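Local coordinates for protein galactose mutarotase related enzyme (Lactobacillus acidophilus, PDB 3DCD) that is not functionally characterised but probably binds carbohydrate and may act as a sugar mutarotase, interconverting anomers, at residues A[223-232]-A[285-296]; A[5-13]-A[22-30]. All coordinates share one frame; numbering follows the deposited sequence.

Contact 2 (5-13 with 22-30) closes before contact 1 (223-232 with 285-296) opens, so the two follow in series along the chain. They belong to different antiparallel sheets: contact 2 to the three-stranded N-terminal sheet, contact 1 to the middle of a nine-stranded one. Their centres lie about 13 Å apart, on the same side of the chain's centre. The seam is direct: Ser-293 OG, also hydrogen-bonded to Glu-297, is 2.7 Å from Thr-29 OG1, probably hydrogen-bonded, and the side chain of Tyr-291 in contact 1 packs on Ile-10 and Val-24 of contact 2. Segments near the two ends of the chain thus pack against each other.

Contact 1: A[223-232]-A[285-296]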
loop_
_atom_site.group_PDB
_atom_site.type_symbol
_atom_site.label_atom_id
_atom_site.label_comp_id
_atom_site.label_asym_id
_atom_site.label_seq_id
_atom_site.Cartn_x
_atom_site.Cartn_y
_atom_site.Cartn_z
ATOM N N ASN A 223 9.137 -23.159 5.565
ATOM C CA ASN A 223 9.178 -23.506 4.131
ATOM C C ASN A 223 9.724 -22.330 3.329
ATOM O O ASN A 223 10.252 -21.376 3.918
ATOM C CB ASN A 223 7.808 -23.955 3.614
ATOM C CG ASN A 223 6.737 -22.895 3.790
ATOM O OD1 ASN A 223 6.915 -21.739 3.405
ATOM N ND2 ASN A 223 5.607 -23.289 4.354
ATOM N N LYS A 224 9.593 -22.388 2.005
ATOM C CA LYS A 224 10.303 -21.455 1.116
ATOM C C LYS A 224 9.504 -20.195 0.798
ATOM O O LYS A 224 9.925 -19.363 -0.014
ATOM C CB LYS A 224 10.738 -22.187 -0.166
ATOM C CG LYS A 224 11.732 -23.314 0.120
ATOM C CD LYS A 224 11.669 -24.457 -0.889
ATOM C CE LYS A 224 12.754 -25.456 -0.581
ATOM N NZ LYS A 224 12.745 -26.565 -1.566
ATOM N N PHE A 225 8.360 -20.047 1.460
ATOM C CA PHE A 225 7.499 -18.886 1.281
ATOM C C PHE A 225 8.246 -17.579 1.578
ATOM O O PHE A 225 8.865 -17.418 2.634
ATOM C CB PHE A 225 6.246 -18.993 2.158
ATOM C CG PHE A 225 5.393 -17.746 2.153
ATOM C CD1 PHE A 225 4.510 -17.509 1.125
ATOM C CD2 PHE A 225 5.497 -16.806 3.186
ATOM C CE1 PHE A 225 3.718 -16.351 1.107
ATOM C CE2 PHE A 225 4.710 -15.664 3.184
ATOM C CZ PHE A 225 3.822 -15.437 2.136
ATOM N N HIS A 226 8.158 -16.642 0.648
ATOM C CA HIS A 226 8.917 -15.405 0.745
ATOM C C HIS A 226 8.257 -14.381 -0.161
ATOM O O HIS A 226 8.188 -14.569 -1.375
ATOM C CB HIS A 226 10.377 -15.673 0.334
ATOM C CG HIS A 226 11.285 -14.490 0.448
ATOM N ND1 HIS A 226 10.949 -13.341 1.135
ATOM C CD2 HIS A 226 12.544 -14.297 -0.006
ATOM C CE1 HIS A 226 11.945 -12.478 1.067
ATOM N NE2 HIS A 226 12.926 -13.033 0.381
ATOM N N VAL A 227 7.741 -13.312 0.448
ATOM C CA VAL A 227 7.263 -12.161 -0.281
ATOM C C VAL A 227 8.188 -11.000 0.085
ATOM O O VAL A 227 8.385 -10.688 1.265
ATOM C CB VAL A 227 5.797 -11.827 0.057
ATOM C CG1 VAL A 227 5.427 -10.469 -0.496
ATOM C CG2 VAL A 227 4.862 -12.918 -0.505
ATOM N N ASN A 228 8.773 -10.384 -0.933
ATOM C CA ASN A 228 9.674 -9.256 -0.717
ATOM C C ASN A 228 9.113 -7.968 -1.290
ATOM O O ASN A 228 8.658 -7.955 -2.439
ATOM C CB ASN A 228 11.024 -9.576 -1.319
ATOM C CG ASN A 228 12.128 -8.864 -0.621
ATOM O OD1 ASN A 228 12.287 -7.642 -0.750
ATOM N ND2 ASN A 228 12.896 -9.613 0.156
ATOM N N VAL A 229 9.082 -6.898 -0.482
ATOM C CA VAL A 229 8.565 -5.619 -0.946
ATOM C C VAL A 229 9.695 -4.588 -0.909
ATOM O O VAL A 229 10.208 -4.260 0.163
ATOM C CB VAL A 229 7.367 -5.117 -0.088
ATOM C CG1 VAL A 229 6.852 -3.796 -0.612
ATOM C CG2 VAL A 229 6.218 -6.149 -0.111
ATOM N N TRP A 230 10.071 -4.102 -2.087
ATOM C CA TRP A 230 11.098 -3.067 -2.205
ATOM C C TRP A 230 10.346 -1.728 -2.254
ATOM O O TRP A 230 9.543 -1.480 -3.172
ATOM C CB TRP A 230 11.903 -3.282 -3.485
ATOM C CG TRP A 230 12.483 -4.677 -3.595
ATOM C CD1 TRP A 230 11.785 -5.859 -3.764
ATOM C CD2 TRP A 230 13.864 -5.037 -3.559
ATOM N NE1 TRP A 230 12.652 -6.921 -3.810
ATOM C CE2 TRP A 230 13.935 -6.451 -3.699
ATOM C CE3 TRP A 230 15.053 -4.311 -3.426
ATOM C CZ2 TRP A 230 15.150 -7.147 -3.705
ATOM C CZ3 TRP A 230 16.270 -5.005 -3.429
ATOM C CH2 TRP A 230 16.308 -6.410 -3.575
ATOM N N THR A 231 10.595 -0.867 -1.266
ATOM C CA THR A 231 9.772 0.341 -1.084
ATOM C C THR A 231 10.371 1.562 -1.763
ATOM O O THR A 231 9.847 2.676 -1.627
ATOM C CB THR A 231 9.565 0.650 0.407
ATOM O OG1 THR A 231 10.849 0.759 1.036
ATOM C CG2 THR A 231 8.751 -0.485 1.103
ATOM N N ARG A 232 11.475 1.352 -2.487
ATOM C CA ARG A 232 12.152 2.430 -3.209
ATOM C C ARG A 232 12.317 3.645 -2.278
ATOM O O ARG A 232 12.859 3.506 -1.174
ATOM C CB ARG A 232 11.384 2.755 -4.495
ATOM C CG ARG A 232 11.220 1.525 -5.419
ATOM C CD ARG A 232 10.648 1.915 -6.789
ATOM N NE ARG A 232 10.058 0.769 -7.484
ATOM C CZ ARG A 232 9.137 0.877 -8.435
ATOM N NH1 ARG A 232 8.703 2.070 -8.816
ATOM N NH2 ARG A 232 8.650 -0.200 -9.017
ATOM N N ALA A 285 6.282 7.654 -8.178
ATOM C CA ALA A 285 6.711 6.806 -7.078
ATOM C C ALA A 285 6.251 5.385 -7.378
ATOM O O ALA A 285 5.578 5.132 -8.389
ATOM C CB ALA A 285 6.100 7.287 -5.782
ATOM N N GLY A 286 6.611 4.451 -6.510
ATOM C CA GLY A 286 6.151 3.086 -6.677
ATOM C C GLY A 286 6.998 2.134 -5.894
ATOM O O GLY A 286 7.973 2.539 -5.215
ATOM N N PHE A 287 6.619 0.856 -5.974
ATOM C CA PHE A 287 7.315 -0.185 -5.241
ATOM C C PHE A 287 7.236 -1.497 -6.009
ATOM O O PHE A 287 6.488 -1.596 -6.982
ATOM C CB PHE A 287 6.747 -0.316 -3.825
ATOM C CG PHE A 287 5.272 -0.651 -3.782
ATOM C CD1 PHE A 287 4.308 0.364 -3.919
ATOM C CD2 PHE A 287 4.851 -1.969 -3.597
ATOM C CE1 PHE A 287 2.953 0.069 -3.861
ATOM C CE2 PHE A 287 3.484 -2.276 -3.528
ATOM C CZ PHE A 287 2.543 -1.267 -3.669
ATOM N N SER A 288 8.012 -2.487 -5.580
ATOM C CA SER A 288 8.107 -3.745 -6.298
ATOM C C SER A 288 7.935 -4.919 -5.350
ATOM O O SER A 288 8.358 -4.854 -4.197
ATOM C CB SER A 288 9.447 -3.858 -7.007
ATOM O OG SER A 288 9.601 -2.754 -7.878
HETATM N N MSE A 289 7.330 -5.992 -5.850
HETATM C CA MSE A 289 7.043 -7.151 -5.016
HETATM C C MSE A 289 7.566 -8.376 -5.734
HETATM O O MSE A 289 7.327 -8.527 -6.929
HETATM C CB MSE A 289 5.532 -7.299 -4.810
HETATM C CG MSE A 289 4.866 -6.217 -3.945
HETATM SE SE MSE A 289 2.942 -6.081 -4.264
HETATM C CE MSE A 289 3.046 -5.205 -6.038
ATOM N N THR A 290 8.276 -9.246 -5.014
ATOM C CA THR A 290 8.624 -10.567 -5.552
ATOM C C THR A 290 7.948 -11.659 -4.707
ATOM O O THR A 290 7.764 -11.494 -3.498
ATOM C CB THR A 290 10.142 -10.814 -5.608
ATOM O OG1 THR A 290 10.668 -10.893 -4.272
ATOM C CG2 THR A 290 10.834 -9.670 -6.348
ATOM N N TYR A 291 7.575 -12.751 -5.355
ATOM C CA TYR A 291 6.844 -13.823 -4.698
ATOM C C TYR A 291 7.534 -15.169 -4.854
ATOM O O TYR A 291 7.970 -15.521 -5.952
ATOM C CB TYR A 291 5.445 -13.935 -5.296
ATOM C CG TYR A 291 4.733 -12.606 -5.446
ATOM C CD1 TYR A 291 3.922 -12.111 -4.429
ATOM C CD2 TYR A 291 4.886 -11.847 -6.598
ATOM C CE1 TYR A 291 3.261 -10.868 -4.557
ATOM C CE2 TYR A 291 4.235 -10.612 -6.740
ATOM C CZ TYR A 291 3.428 -10.137 -5.718
ATOM O OH TYR A 291 2.785 -8.934 -5.877
ATOM N N HIS A 292 7.598 -15.918 -3.760
ATOM C CA HIS A 292 8.087 -17.295 -3.790
ATOM C C HIS A 292 7.152 -18.187 -2.984
ATOM O O HIS A 292 6.785 -17.852 -1.842
ATOM C CB HIS A 292 9.519 -17.417 -3.277
ATOM C CG HIS A 292 10.176 -18.705 -3.675
ATOM N ND1 HIS A 292 9.811 -19.927 -3.141
ATOM C CD2 HIS A 292 11.145 -18.963 -4.583
ATOM C CE1 HIS A 292 10.539 -20.880 -3.701
ATOM N NE2 HIS A 292 11.365 -20.316 -4.569
ATOM N N SER A 293 6.759 -19.304 -3.608
ATOM C CA SER A 293 5.868 -20.286 -3.016
ATOM C C SER A 293 6.482 -21.028 -1.831
ATOM O O SER A 293 7.681 -20.992 -1.608
ATOM C CB SER A 293 5.454 -21.303 -4.083
ATOM O OG SER A 293 4.755 -20.654 -5.145
ATOM N N THR A 294 5.654 -21.768 -1.106
ATOM C CA THR A 294 6.155 -22.615 -0.033
ATOM C C THR A 294 7.114 -23.683 -0.576
ATOM O O THR A 294 7.936 -24.215 0.164
ATOM C CB THR A 294 5.004 -23.314 0.687
ATOM O OG1 THR A 294 4.331 -24.174 -0.243
ATOM C CG2 THR A 294 4.022 -22.279 1.243
ATOM N N THR A 295 6.970 -24.021 -1.860
ATOM C CA THR A 295 7.823 -25.016 -2.531
ATOM C C THR A 295 8.572 -24.372 -3.706
ATOM O O THR A 295 8.371 -23.181 -3.969
ATOM C CB THR A 295 7.013 -26.232 -2.998
ATOM O OG1 THR A 295 5.972 -25.794 -3.885
ATOM C CG2 THR A 295 6.401 -26.962 -1.781
ATOM N N ASP A 296 9.442 -25.138 -4.376
ATOM C CA ASP A 296 10.314 -24.600 -5.447
ATOM C C ASP A 296 9.523 -24.031 -6.611
ATOM O O ASP A 296 8.507 -24.595 -6.995
ATOM C CB ASP A 296 11.234 -25.688 -5.995
ATOM C CG ASP A 296 12.427 -25.959 -5.096
ATOM O OD1 ASP A 296 12.589 -25.254 -4.071
ATOM O OD2 ASP A 296 13.192 -26.884 -5.432
HETATM O O HOH W 1 10.075 -27.862 -3.398
HETATM O O HOH W 2 10.412 -13.393 -3.060
#
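In the nine-stranded antiparallel sheet, the axes of strand 226-232 and of the 285-292 part of strand 282-292 approach to 4.7 Å at 163°, antiparallel, and His-226, Asn-228 and Trp-230 form hydrogen-bonded pairs with His-292, Thr-290 and Ser-288. Val-227 and Val-229 form the intervening non-hydrogen-bonded pairs with Tyr-291 and the selenomethionine Met-289. Val-229 is flanked by two side chains pointing the same way: its CG2 is 4.1 Å from Met-289 CG, and its CG1 is 4.0 Å from Phe-287 CD2. On the face of His-226, Asn-228 and Thr-290 a water bridges His-226 O and Thr-290 OG1. At one end Arg-232, with CG anti to its carbonyl carbon (chi1 -57°) and the chain extended to NE, reaches across the neighbouring strand. One guanidinium face covers the Gly-286 to Phe-287 peptide, with CZ of Arg-232 3.5 Å from Phe-287 N. In the guanidinium plane, NH2 of Arg-232 donates to Ser-288 OG at 3.0 Å, nearly straight at 170°. A methionine in its place would probably leave Ser-288 OG without this donor and the peptide without its flat cover. At the other end, Asn-223 OD1 accepts from Phe-225 N at 3.0 Å, an Asx turn, while its amide lies against CB and CG2 of Thr-294. Lys-224 NZ forms a salt bridge with Asp-296 OD1 at 2.8 Å, approaching from above the carboxylate plane. Backbone bonds tie Val-227 and Val-229 to strand 214-220, and Ala-285 and Phe-287 to strand 121-130; Pro-254 of strand 249-256 covers Val-229 and Phe-287.

Contact 2: A[5-13]-A[22-30]; sequences IENNMIKVV and QSVKSAHTD
Bends at chi2 (-65°) and chi3 (-62°) curl the selenomethionine chain of Met-9 toward the imidazole of His-28, whose CG stands beside its own backbone N. In the conformer described, SE of Met-9 comes 3.7 Å from CE1 of His-28. It lies in the ring plane, 86° off the normal, so the sulfur-aromatic type of contact is made at the edge; as Met-9 has a second conformer, it may be only part-time. The buried His-28 ND1 finds no partner in the model. Ala-27 N donates to Met-9 O at 2.8 Å from above the carbonyl plane, and Ala-27 CB rests 3.4 Å from Asn-8 O. These contacts lie at the open end of the beta hairpin of strands 10-15 and 20-26, whose first strand also pairs with strand 2-6 in a three-stranded antiparallel sheet. Lys-11 and Lys-25 form a hydrogen-bonded pair through both backbones. Val-12 and Val-24 project together from the opposite face to the lysines, with CG1 of Val-12 4.1 Å from CG2 of Val-24. The pairing is then interrupted by a classic beta bulge: Val-13 O accepts from Gln-22 N at 2.7 Å and from Ser-23 N at a longer 3.3 Å. A water donates to both Lys-11 O and Ser-23 OG, the latter hydroxyl also bonded to Glu-32. At the end of strand 20-26, Ser-26 OG accepts from His-28 N, an ST turn, and from Thr-29 N at 3.0 Å, while Glu-297 is a further partner of the same hydroxyl.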
loop_
_atom_site.group_PDB
_atom_site.type_symbol
_atom_site.label_atom_id
_atom_site.label_comp_id
_atom_site.label_asym_id
_atom_site.label_seq_id
_atom_site.Cartn_x
_atom_site.Cartn_y
_atom_site.Cartn_z
ATOM N N ILE A 5 -2.251 -9.809 -16.468
ATOM C CA ILE A 5 -0.888 -9.736 -16.988
ATOM C C ILE A 5 -0.155 -10.967 -16.443
ATOM O O ILE A 5 -0.414 -11.401 -15.320
ATOM C CB ILE A 5 -0.141 -8.388 -16.656
ATOM C CG1 ILE A 5 0.020 -8.160 -15.141
ATOM C CG2 ILE A 5 -0.867 -7.194 -17.320
ATOM C CD1 ILE A 5 0.973 -7.011 -14.748
ATOM N N GLU A 6 0.732 -11.547 -17.244
ATOM C CA GLU A 6 1.314 -12.837 -16.882
ATOM C C GLU A 6 2.571 -13.170 -17.655
ATOM O O GLU A 6 2.806 -12.657 -18.750
ATOM C CB GLU A 6 0.284 -13.971 -17.049
ATOM C CG GLU A 6 -0.123 -14.275 -18.476
ATOM C CD GLU A 6 -1.058 -15.474 -18.568
ATOM O OE1 GLU A 6 -2.090 -15.388 -19.264
ATOM O OE2 GLU A 6 -0.757 -16.519 -17.956
ATOM N N ASN A 7 3.392 -14.025 -17.057
ATOM C CA ASN A 7 4.525 -14.611 -17.747
ATOM C C ASN A 7 4.689 -16.047 -17.281
ATOM O O ASN A 7 3.766 -16.607 -16.687
ATOM C CB ASN A 7 5.803 -13.781 -17.539
ATOM C CG ASN A 7 6.120 -13.512 -16.064
ATOM O OD1 ASN A 7 6.709 -12.488 -15.738
ATOM N ND2 ASN A 7 5.713 -14.408 -15.181
ATOM N N ASN A 8 5.860 -16.628 -17.537
ATOM C CA ASN A 8 6.160 -17.991 -17.133
ATOM C C ASN A 8 6.349 -18.207 -15.625
ATOM O O ASN A 8 6.467 -19.358 -15.183
ATOM C CB ASN A 8 7.404 -18.501 -17.873
ATOM C CG ASN A 8 7.178 -18.682 -19.372
ATOM O OD1 ASN A 8 6.042 -18.815 -19.847
ATOM N ND2 ASN A 8 8.277 -18.705 -20.125
HETATM N N MSE A 9 6.388 -17.115 -14.853
HETATM C CA MSE A 9 6.627 -17.179 -13.412
HETATM C C MSE A 9 5.353 -16.920 -12.592
HETATM O O MSE A 9 5.053 -17.658 -11.645
HETATM C CB MSE A 9 7.705 -16.170 -12.988
HETATM C CG MSE A 9 9.054 -16.302 -13.695
HETATM SE SE MSE A 9 9.937 -17.982 -13.259
HETATM C CE MSE A 9 10.155 -17.711 -11.305
ATOM N N ILE A 10 4.633 -15.848 -12.933
ATOM C CA ILE A 10 3.504 -15.386 -12.117
ATOM C C ILE A 10 2.355 -14.881 -13.007
ATOM O O ILE A 10 2.578 -14.434 -14.136
ATOM C CB ILE A 10 3.912 -14.325 -11.019
ATOM C CG1 ILE A 10 4.541 -13.067 -11.613
ATOM C CG2 ILE A 10 4.872 -14.919 -9.931
ATOM C CD1 ILE A 10 4.780 -11.947 -10.538
ATOM N N LYS A 11 1.132 -15.007 -12.512
ATOM C CA LYS A 11 -0.051 -14.535 -13.233
ATOM C C LYS A 11 -0.814 -13.627 -12.282
ATOM O O LYS A 11 -1.115 -14.011 -11.141
ATOM C CB LYS A 11 -0.932 -15.703 -13.692
ATOM C CG LYS A 11 -2.189 -15.303 -14.466
ATOM C CD LYS A 11 -3.001 -16.529 -14.855
ATOM C CE LYS A 11 -4.098 -16.196 -15.863
ATOM N NZ LYS A 11 -4.776 -17.440 -16.413
ATOM N N VAL A 12 -1.134 -12.434 -12.771
ATOM C CA VAL A 12 -1.670 -11.371 -11.931
ATOM C C VAL A 12 -2.991 -10.925 -12.526
ATOM O O VAL A 12 -3.081 -10.674 -13.734
ATOM C CB VAL A 12 -0.701 -10.156 -11.852
ATOM C CG1 VAL A 12 -1.271 -9.069 -10.917
ATOM C CG2 VAL A 12 0.695 -10.591 -11.370
ATOM N N VAL A 13 -4.007 -10.823 -11.674
ATOM C CA VAL A 13 -5.308 -10.322 -12.087
ATOM C C VAL A 13 -5.584 -9.013 -11.356
ATOM O O VAL A 13 -5.431 -8.939 -10.133
ATOM C CB VAL A 13 -6.435 -11.322 -11.758
ATOM C CG1 VAL A 13 -7.791 -10.729 -12.176
ATOM C CG2 VAL A 13 -6.210 -12.657 -12.450
ATOM N N GLN A 22 -6.308 -8.292 -7.680
ATOM C CA GLN A 22 -7.258 -9.281 -7.145
ATOM C C GLN A 22 -6.571 -10.581 -6.773
ATOM O O GLN A 22 -7.015 -11.288 -5.864
ATOM C CB GLN A 22 -8.352 -9.609 -8.186
ATOM C CG GLN A 22 -9.112 -8.415 -8.707
ATOM C CD GLN A 22 -9.792 -7.681 -7.589
ATOM O OE1 GLN A 22 -10.777 -8.157 -7.045
ATOM N NE2 GLN A 22 -9.255 -6.537 -7.214
ATOM N N SER A 23 -5.510 -10.910 -7.509
ATOM C CA SER A 23 -4.892 -12.232 -7.421
ATOM C C SER A 23 -3.473 -12.207 -7.957
ATOM O O SER A 23 -3.218 -11.579 -8.973
ATOM C CB SER A 23 -5.733 -13.233 -8.235
ATOM O OG SER A 23 -5.087 -14.491 -8.370
ATOM N N VAL A 24 -2.560 -12.901 -7.281
ATOM C CA VAL A 24 -1.209 -13.163 -7.814
ATOM C C VAL A 24 -0.951 -14.636 -7.565
ATOM O O VAL A 24 -0.991 -15.073 -6.427
ATOM C CB VAL A 24 -0.114 -12.350 -7.093
ATOM C CG1 VAL A 24 1.300 -12.800 -7.530
ATOM C CG2 VAL A 24 -0.300 -10.828 -7.304
ATOM N N LYS A 25 -0.697 -15.398 -8.619
ATOM C CA LYS A 25 -0.453 -16.812 -8.474
ATOM C C LYS A 25 0.866 -17.231 -9.104
ATOM O O LYS A 25 1.238 -16.746 -10.181
ATOM C CB LYS A 25 -1.586 -17.605 -9.115
ATOM C CG LYS A 25 -2.850 -17.691 -8.283
ATOM C CD LYS A 25 -3.845 -18.573 -9.020
ATOM C CE LYS A 25 -5.219 -17.931 -9.007
ATOM N NZ LYS A 25 -6.262 -18.908 -9.478
ATOM N N SER A 26 1.578 -18.135 -8.439
ATOM C CA SER A 26 2.712 -18.785 -9.085
ATOM C C SER A 26 2.259 -19.597 -10.289
ATOM O O SER A 26 1.354 -20.417 -10.185
ATOM C CB SER A 26 3.465 -19.677 -8.105
ATOM O OG SER A 26 4.353 -20.528 -8.808
ATOM N N ALA A 27 2.905 -19.364 -11.429
ATOM C CA ALA A 27 2.652 -20.141 -12.631
ATOM C C ALA A 27 3.080 -21.601 -12.436
ATOM O O ALA A 27 2.604 -22.505 -13.124
ATOM C CB ALA A 27 3.400 -19.521 -13.798
ATOM N N HIS A 28 3.969 -21.833 -11.481
ATOM C CA HIS A 28 4.461 -23.187 -11.232
ATOM C C HIS A 28 3.674 -23.984 -10.194
ATOM O O HIS A 28 3.432 -25.168 -10.387
ATOM C CB HIS A 28 5.917 -23.126 -10.815
ATOM C CG HIS A 28 6.818 -22.635 -11.893
ATOM N ND1 HIS A 28 7.487 -21.435 -11.807
ATOM C CD2 HIS A 28 7.144 -23.170 -13.094
ATOM C CE1 HIS A 28 8.198 -21.255 -12.908
ATOM N NE2 HIS A 28 8.012 -22.296 -13.701
ATOM N N THR A 29 3.294 -23.332 -9.097
ATOM C CA THR A 29 2.708 -24.026 -7.947
ATOM C C THR A 29 1.206 -23.758 -7.772
ATOM O O THR A 29 0.522 -24.485 -7.022
ATOM C CB THR A 29 3.392 -23.589 -6.653
ATOM O OG1 THR A 29 3.008 -22.245 -6.352
ATOM C CG2 THR A 29 4.919 -23.670 -6.778
ATOM N N ASP A 30 0.730 -22.707 -8.454
ATOM C CA ASP A 30 -0.659 -22.226 -8.375
ATOM C C ASP A 30 -1.008 -21.648 -6.997
ATOM O O ASP A 30 -2.172 -21.367 -6.708
ATOM C CB ASP A 30 -1.661 -23.307 -8.806
ATOM C CG ASP A 30 -3.014 -22.732 -9.201
ATOM O OD1 ASP A 30 -3.061 -21.739 -9.962
ATOM O OD2 ASP A 30 -4.033 -23.291 -8.751
HETATM O O HOH W 3 -3.614 -14.936 -10.762
#